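Local coordinates for protein putative NADPH:quinone oxidoreductase (Ralstonia eutropha, PDB 3IUP) that binds NADPH and probably uses it to reduce quinone-type substrates, as other medium-chain dehydrogenase/reductases do, at residues A[97-102]-A[118-123]; A[125-130]-A[369-374]. All blocks are in the same frame, centred on the assembly; numbering follows the deposited sequence.

Contact 1. Residues A[97-102]-A[118-123]; sequences EGAGVV and TVAAIG
Gly98 and Ala121 face each other as an antiparallel hydrogen-bonded pair, and Gly100 and Val119 repeat the arrangement two residues on, between strands whose axes come within 4.7 Å at 142°. Four backbone hydrogen bonds join them, among them Val119 N to Gly100 O at 2.9 Å. At the non-hydrogen-bonded pair between them, the CA atoms of Ala99 and Ala120 are 4.1 Å apart, and Ala99 CA lies 3.1 Å from Val119 O in a CA-H...O contact. The pairing belongs to the GroES-like domain of the medium-chain dehydrogenase/reductase family, where strand 98-105 runs between strands 118-121 and 34-43. On one face the methyls of Ala99 and Ala120 are 4.3 Å apart, flanked by the next pair, where Val101 CG2 comes within 3.9 Å of Thr118 OG1. The other face carries Val119; with CG1 anti to the carbonyl carbon (chi1 -59°), its CG2 falls between the backbone N and the carbonyl carbon and reaches Val102 CG2 at 3.9 Å. Glu97, extended beyond CG, is buried, its carboxylate held by the backbone N-H groups of Phe154 and Val155 on OE1 and by Asn45 ND2 on OE2.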
loop_
_atom_site.group_PDB
_atom_site.type_symbol
_atom_site.label_atom_id
_atom_site.label_comp_id
_atom_site.label_asym_id
_atom_site.label_seq_id
_atom_site.Cartn_x
_atom_site.Cartn_y
_atom_site.Cartn_z
ATOM N N GLU A 97 17.663 -18.736 -12.642
ATOM C CA GLU A 97 18.681 -19.343 -11.807
ATOM C C GLU A 97 18.906 -20.788 -12.202
ATOM O O GLU A 97 18.025 -21.433 -12.786
ATOM C CB GLU A 97 18.285 -19.295 -10.298
ATOM C CG GLU A 97 17.108 -20.146 -9.917
ATOM C CD GLU A 97 16.716 -20.082 -8.435
ATOM O OE1 GLU A 97 17.587 -19.740 -7.592
ATOM O OE2 GLU A 97 15.557 -20.488 -8.133
ATOM N N GLY A 98 20.085 -21.282 -11.885
ATOM C CA GLY A 98 20.382 -22.698 -12.082
ATOM C C GLY A 98 21.742 -23.078 -11.572
ATOM O O GLY A 98 22.460 -22.264 -10.970
ATOM N N ALA A 99 22.117 -24.306 -11.847
ATOM C CA ALA A 99 23.351 -24.838 -11.299
ATOM C C ALA A 99 23.950 -25.798 -12.272
ATOM O O ALA A 99 23.236 -26.386 -13.107
ATOM C CB ALA A 99 23.076 -25.542 -9.943
ATOM N N GLY A 100 25.279 -25.905 -12.224
ATOM C CA GLY A 100 25.961 -26.835 -13.085
ATOM C C GLY A 100 27.441 -26.891 -12.777
ATOM O O GLY A 100 27.891 -26.492 -11.698
ATOM N N VAL A 101 28.200 -27.340 -13.763
ATOM C CA VAL A 101 29.631 -27.538 -13.601
ATOM C C VAL A 101 30.425 -26.573 -14.488
ATOM O O VAL A 101 30.087 -26.366 -15.645
ATOM C CB VAL A 101 30.003 -28.969 -13.929
ATOM C CG1 VAL A 101 31.533 -29.170 -13.817
ATOM C CG2 VAL A 101 29.273 -29.915 -12.983
ATOM N N VAL A 102 31.470 -25.985 -13.926
ATOM C CA VAL A 102 32.340 -25.087 -14.670
ATOM C C VAL A 102 33.291 -25.926 -15.492
ATOM O O VAL A 102 34.086 -26.697 -14.938
ATOM C CB VAL A 102 33.145 -24.149 -13.765
ATOM C CG1 VAL A 102 34.144 -23.334 -14.615
ATOM C CG2 VAL A 102 32.228 -23.186 -12.963
ATOM N N THR A 118 31.207 -27.215 -8.988
ATOM C CA THR A 118 29.765 -27.158 -9.082
ATOM C C THR A 118 29.327 -25.855 -8.459
ATOM O O THR A 118 29.603 -25.577 -7.269
ATOM C CB THR A 118 29.111 -28.385 -8.399
ATOM O OG1 THR A 118 29.565 -29.549 -9.082
ATOM C CG2 THR A 118 27.569 -28.317 -8.517
ATOM N N VAL A 119 28.638 -25.063 -9.282
ATOM C CA VAL A 119 28.205 -23.719 -8.943
ATOM C C VAL A 119 26.724 -23.498 -9.236
ATOM O O VAL A 119 26.138 -24.197 -10.042
ATOM C CB VAL A 119 29.036 -22.651 -9.719
ATOM C CG1 VAL A 119 30.549 -22.803 -9.378
ATOM C CG2 VAL A 119 28.774 -22.668 -11.231
ATOM N N ALA A 120 26.161 -22.493 -8.561
ATOM C CA ALA A 120 24.835 -21.933 -8.881
ATOM C C ALA A 120 25.026 -20.491 -9.309
ATOM O O ALA A 120 25.959 -19.800 -8.860
ATOM C CB ALA A 120 23.877 -22.018 -7.656
ATOM N N ALA A 121 24.144 -20.012 -10.162
ATOM C CA ALA A 121 24.153 -18.586 -10.579
ATOM C C ALA A 121 22.760 -18.115 -10.813
ATOM O O ALA A 121 21.914 -18.917 -11.228
ATOM C CB ALA A 121 24.977 -18.404 -11.843
ATOM N N ILE A 122 22.491 -16.813 -10.594
ATOM C CA ILE A 122 21.216 -16.230 -10.984
ATOM C C ILE A 122 21.459 -15.312 -12.187
ATOM O O ILE A 122 21.203 -14.153 -12.186
ATOM C CB ILE A 122 20.380 -15.572 -9.803
ATOM C CG1 ILE A 122 18.985 -15.151 -10.274
ATOM C CG2 ILE A 122 21.071 -14.413 -9.195
ATOM C CD1 ILE A 122 17.967 -14.905 -9.155
ATOM N N GLY A 123 21.921 -15.903 -13.247
ATOM C CA GLY A 123 22.446 -15.141 -14.380
ATOM C C GLY A 123 21.395 -14.770 -15.389
ATOM O O GLY A 123 21.664 -13.975 -16.286
#

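Contact 2. Residues A[125-130]-A[369-374]; sequences AMYSQY and YLINPN
Tyr127 presents one ring face to Ile371, whose terminal methyl CD1 sits 3.5 Å from the ring centroid and only 8° off the normal, a CH-pi contact over the centre of the ring. CG1 of Ile371 lies anti to the carbonyl carbon (chi1 -59°) and the chain then extends, which carries CD1 out to the ring. The phenol oxygen is bonded to Pro43 O, which fixes the far end of the ring. Next along, Pro373 meets the Ser128 backbone with CB and CG, CB coming within 3.1 Å of Ser128 O. Tyr127 is the centre of an inverse gamma turn, closed by a weak bond from Ser128 N to Met126 O, in the loop leading to strand 130-134; the last strand of the chain, 369-372, belongs to the same sheet as 130-134, both pairing antiparallel with strand 34-43. Beyond the proline, Asn374 and Gln129 exchange two bonds. Asn374 ND2 reaches Gln129 O at 2.9 Å in the carbonyl plane, on a lone pair, and also donates to Ile39 O. In return Gln129 NE2 gives an almost straight bond of 3.0 Å to Asn374 OD1, arriving from above the carbonyl plane, with the two amides turned 65° apart. A water donates to the same OD1 at 2.7 Å, and Gln129 OE1 accepts from Leu6 N. Asn372 OD1 accepts from the backbone N of Asn374 at 3.0 Å, forming an Asx turn.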
loop_
_atom_site.group_PDB
_atom_site.type_symbol
_atom_site.label_atom_id
_atom_site.label_comp_id
_atom_site.label_asym_id
_atom_site.label_seq_id
_atom_site.Cartn_x
_atom_site.Cartn_y
_atom_site.Cartn_z
ATOM N N ALA A 125 18.839 -16.506 -18.464
ATOM C CA ALA A 125 19.130 -17.394 -19.603
ATOM C C ALA A 125 19.663 -18.756 -19.141
ATOM O O ALA A 125 20.498 -19.395 -19.797
ATOM C CB ALA A 125 20.130 -16.726 -20.598
HETATM N N MSE A 126 19.120 -19.258 -18.039
HETATM C CA MSE A 126 19.630 -20.530 -17.496
HETATM C C MSE A 126 19.002 -21.762 -18.117
HETATM O O MSE A 126 19.501 -22.872 -17.891
HETATM C CB MSE A 126 19.546 -20.597 -15.973
HETATM C CG MSE A 126 20.104 -19.399 -15.244
HETATM SE SE MSE A 126 22.068 -19.267 -15.537
HETATM C CE MSE A 126 22.567 -20.699 -14.585
ATOM N N TYR A 127 17.951 -21.590 -18.927
ATOM C CA TYR A 127 17.372 -22.711 -19.680
ATOM C C TYR A 127 18.184 -22.865 -20.990
ATOM O O TYR A 127 17.746 -22.493 -22.088
ATOM C CB TYR A 127 15.900 -22.543 -19.992
ATOM C CG TYR A 127 15.019 -22.383 -18.773
ATOM C CD1 TYR A 127 15.464 -22.643 -17.480
ATOM C CD2 TYR A 127 13.726 -21.900 -18.922
ATOM C CE1 TYR A 127 14.616 -22.455 -16.392
ATOM C CE2 TYR A 127 12.893 -21.715 -17.849
ATOM C CZ TYR A 127 13.330 -22.017 -16.567
ATOM O OH TYR A 127 12.493 -21.777 -15.513
ATOM N N SER A 128 19.396 -23.371 -20.795
ATOM C CA SER A 128 20.484 -23.331 -21.813
ATOM C C SER A 128 21.429 -24.439 -21.487
ATOM O O SER A 128 21.699 -24.711 -20.315
ATOM C CB SER A 128 21.297 -22.021 -21.761
ATOM O OG SER A 128 20.454 -20.883 -21.913
ATOM N N GLN A 129 21.984 -25.085 -22.501
ATOM C CA GLN A 129 22.972 -26.107 -22.193
ATOM C C GLN A 129 24.229 -25.539 -21.529
ATOM O O GLN A 129 24.780 -26.167 -20.600
ATOM C CB GLN A 129 23.364 -26.856 -23.453
ATOM C CG GLN A 129 22.289 -27.754 -24.001
ATOM C CD GLN A 129 22.774 -28.582 -25.182
ATOM O OE1 GLN A 129 22.412 -28.326 -26.313
ATOM N NE2 GLN A 129 23.609 -29.601 -24.900
ATOM N N TYR A 130 24.672 -24.377 -22.013
ATOM C CA TYR A 130 25.930 -23.733 -21.508
ATOM C C TYR A 130 25.677 -22.292 -21.306
ATOM O O TYR A 130 24.984 -21.682 -22.132
ATOM C CB TYR A 130 27.070 -23.877 -22.538
ATOM C CG TYR A 130 27.500 -25.292 -22.660
ATOM C CD1 TYR A 130 28.436 -25.817 -21.778
ATOM C CD2 TYR A 130 26.936 -26.126 -23.623
ATOM C CE1 TYR A 130 28.804 -27.150 -21.863
ATOM C CE2 TYR A 130 27.275 -27.459 -23.705
ATOM C CZ TYR A 130 28.208 -27.964 -22.828
ATOM O OH TYR A 130 28.573 -29.287 -22.881
ATOM N N TYR A 369 8.677 -28.341 -11.323
ATOM C CA TYR A 369 9.486 -29.103 -12.272
ATOM C C TYR A 369 10.910 -28.539 -12.304
ATOM O O TYR A 369 11.085 -27.334 -12.233
ATOM C CB TYR A 369 8.871 -29.056 -13.673
ATOM C CG TYR A 369 7.796 -30.092 -13.953
ATOM C CD1 TYR A 369 6.921 -30.528 -12.972
ATOM C CD2 TYR A 369 7.665 -30.629 -15.239
ATOM C CE1 TYR A 369 5.949 -31.496 -13.273
ATOM C CE2 TYR A 369 6.709 -31.584 -15.544
ATOM C CZ TYR A 369 5.859 -32.015 -14.552
ATOM O OH TYR A 369 4.914 -32.952 -14.892
ATOM N N LEU A 370 11.891 -29.426 -12.461
ATOM C CA LEU A 370 13.325 -29.068 -12.581
ATOM C C LEU A 370 13.737 -29.391 -14.006
ATOM O O LEU A 370 13.424 -30.471 -14.503
ATOM C CB LEU A 370 14.152 -29.896 -11.639
ATOM C CG LEU A 370 15.641 -29.574 -11.558
ATOM C CD1 LEU A 370 15.817 -28.167 -10.957
ATOM C CD2 LEU A 370 16.361 -30.664 -10.732
ATOM N N ILE A 371 14.396 -28.459 -14.673
ATOM C CA ILE A 371 14.921 -28.714 -15.998
ATOM C C ILE A 371 16.374 -29.076 -15.887
ATOM O O ILE A 371 17.164 -28.416 -15.168
ATOM C CB ILE A 371 14.804 -27.483 -16.925
ATOM C CG1 ILE A 371 13.355 -27.019 -17.091
ATOM C CG2 ILE A 371 15.437 -27.745 -18.348
ATOM C CD1 ILE A 371 13.250 -25.550 -17.584
ATOM N N ASN A 372 16.765 -30.118 -16.608
ATOM C CA ASN A 372 18.168 -30.372 -16.840
ATOM C C ASN A 372 18.442 -30.124 -18.312
ATOM O O ASN A 372 18.116 -30.964 -19.151
ATOM C CB ASN A 372 18.550 -31.802 -16.463
ATOM C CG ASN A 372 20.008 -32.124 -16.803
ATOM O OD1 ASN A 372 20.720 -31.332 -17.422
ATOM N ND2 ASN A 372 20.458 -33.277 -16.351
ATOM N N PRO A 373 19.026 -28.962 -18.655
ATOM C CA PRO A 373 19.188 -28.607 -20.080
ATOM C C PRO A 373 19.989 -29.584 -20.871
ATOM O O PRO A 373 19.856 -29.629 -22.101
ATOM C CB PRO A 373 19.942 -27.266 -20.017
ATOM C CG PRO A 373 19.440 -26.672 -18.739
ATOM C CD PRO A 373 19.390 -27.836 -17.788
ATOM N N ASN A 374 20.866 -30.308 -20.203
ATOM C CA ASN A 374 21.676 -31.269 -20.885
ATOM C C ASN A 374 21.140 -32.715 -20.871
ATOM O O ASN A 374 21.775 -33.623 -21.443
ATOM C CB ASN A 374 23.103 -31.180 -20.346
ATOM C CG ASN A 374 23.832 -29.988 -20.898
ATOM O OD1 ASN A 374 24.307 -30.034 -22.026
ATOM N ND2 ASN A 374 23.888 -28.872 -20.123
HETATM O O HOH W 1 26.287 -31.707 -22.785
#

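Contact 1 and contact 2 lie in series along the chain, with centres 10 Å apart, and both reach the same mixed sheet. Strand 34-43 lies between them, pairing with 98-105 on the one hand and with 369-372 on the other. They also meet directly through the selenomethionine Met126, whose CG is 3.6 Å from Glu97 C and whose CE is 3.7 Å from Gly98 N. The side chain of Glu97 comes about 8 Å from NADPH and that of Tyr127 about 10 Å. Contact 1 joins segments 16 residues apart at their closest ends, contact 2 segments 239 apart, yet both lie on the same side of the centre of the chain.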